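Local structure of cupin 2, conserved barrel (Desulfitobacterium hafniense, 2OZJ) at residues 87-90 and 91-94. The protein is of unknown function but belongs to the cupin superfamily, whose members share a conserved beta-barrel domain. Numbering follows the deposited sequence.
Sequences MVPA and HKIH
Lys92 and Pro89 lie side by side across a tight turn, a worked example of a turn whose end residues pack on each other. Lys92 CB lies 3.3 Å from Pro89 O and also touches CG1 of Val88; Lys92 CG passes the same methyl, Val88 CG1, at 4.1 Å. Bends at chi2, chi3 and chi4 then fold the lysine chain alongside the proline ring, bringing Lys92 NZ to 3.5 Å from Pro89 CG. The backbone here forms a type II beta turn from Pro89 to Lys92, in which Lys92 N donates to Pro89 O at 3.1 Å. In this cupin barrel the turn belongs to the loop joining strand 84-88 to strand 95-98, which lie in different sheets. The same Val88 CG1 also lies over one face of the His94 ring in a CH-pi contact, 3.7 Å from the centroid and nearest to ND1. That ring is held at both nitrogens: His94 ND1 donates to Lys92 O at 3.0 Å, the acceptor lying 16° out of the ring plane, and NE2 is hydrogen-bonded to Tyr62 OH. A leucine in place of His94 would probably leave Lys92 O and the Tyr62 hydroxyl without these partners. Phe73, on strand 68-73, touches the side chains of Val88, Lys92 and His94.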
loop_
_atom_site.group_PDB
_atom_site.type_symbol
_atom_site.label_atom_id
_atom_site.label_comp_id
_atom_site.label_asym_id
_atom_site.label_seq_id
_atom_site.Cartn_x
_atom_site.Cartn_y
_atom_site.Cartn_z
HETATM N N MSE A 87 10.920 4.179 0.135
HETATM C CA MSE A 87 11.425 2.913 -0.360
HETATM C C MSE A 87 12.854 2.734 0.116
HETATM O O MSE A 87 13.681 3.634 -0.021
HETATM C CB MSE A 87 11.381 2.873 -1.885
HETATM C CG MSE A 87 11.516 1.446 -2.455
HETATM SE SE MSE A 87 13.309 0.865 -2.686
HETATM C CE MSE A 87 13.627 1.288 -4.535
ATOM N N VAL A 88 13.110 1.578 0.728
ATOM C CA VAL A 88 14.446 1.218 1.201
ATOM C C VAL A 88 14.948 0.036 0.365
ATOM O O VAL A 88 14.360 -1.044 0.404
ATOM C CB VAL A 88 14.433 0.885 2.727
ATOM C CG1 VAL A 88 15.804 0.473 3.203
ATOM C CG2 VAL A 88 13.903 2.084 3.547
ATOM N N PRO A 89 16.011 0.244 -0.423
ATOM C CA PRO A 89 16.435 -0.801 -1.362
ATOM C C PRO A 89 17.039 -2.032 -0.701
ATOM O O PRO A 89 17.534 -1.955 0.419
ATOM C CB PRO A 89 17.462 -0.090 -2.261
ATOM C CG PRO A 89 17.907 1.091 -1.501
ATOM C CD PRO A 89 16.816 1.478 -0.563
ATOM N N ALA A 90 16.955 -3.161 -1.400
ATOM C CA ALA A 90 17.608 -4.404 -1.012
ATOM C C ALA A 90 19.001 -4.153 -0.483
ATOM O O ALA A 90 19.786 -3.404 -1.071
ATOM C CB ALA A 90 17.690 -5.364 -2.196
ATOM N N HIS A 91 19.294 -4.790 0.642
ATOM C CA HIS A 91 20.602 -4.758 1.284
ATOM C C HIS A 91 20.993 -3.442 1.963
ATOM O O HIS A 91 22.103 -3.316 2.438
ATOM C CB HIS A 91 21.701 -5.232 0.301
ATOM C CG HIS A 91 21.489 -6.636 -0.183
ATOM N ND1 HIS A 91 21.231 -6.948 -1.501
ATOM C CD2 HIS A 91 21.441 -7.807 0.495
ATOM C CE1 HIS A 91 21.065 -8.255 -1.619
ATOM N NE2 HIS A 91 21.181 -8.797 -0.422
ATOM N N LYS A 92 20.092 -2.482 2.057
ATOM C CA LYS A 92 20.349 -1.279 2.822
ATOM C C LYS A 92 19.975 -1.599 4.279
ATOM O O LYS A 92 18.837 -1.949 4.588
ATOM C CB LYS A 92 19.550 -0.091 2.273
ATOM C CG LYS A 92 19.828 1.287 2.919
ATOM C CD LYS A 92 21.267 1.775 2.776
ATOM C CE LYS A 92 21.767 1.794 1.332
ATOM N NZ LYS A 92 20.715 2.178 0.348
ATOM N N ILE A 93 20.971 -1.529 5.161
ATOM C CA ILE A 93 20.760 -1.768 6.585
ATOM C C ILE A 93 20.034 -0.561 7.147
ATOM O O ILE A 93 20.431 0.573 6.884
ATOM C CB ILE A 93 22.112 -1.965 7.327
ATOM C CG1 ILE A 93 22.848 -3.183 6.771
ATOM C CG2 ILE A 93 21.876 -2.123 8.810
ATOM N N HIS A 94 18.984 -0.791 7.906
ATOM C CA HIS A 94 18.135 0.296 8.378
ATOM C C HIS A 94 17.387 -0.128 9.639
ATOM O O HIS A 94 17.286 -1.312 9.944
ATOM C CB HIS A 94 17.143 0.758 7.284
ATOM C CG HIS A 94 16.109 -0.256 6.913
ATOM N ND1 HIS A 94 16.410 -1.409 6.221
ATOM C CD2 HIS A 94 14.772 -0.278 7.115
ATOM C CE1 HIS A 94 15.302 -2.095 6.013
ATOM N NE2 HIS A 94 14.296 -1.441 6.564
#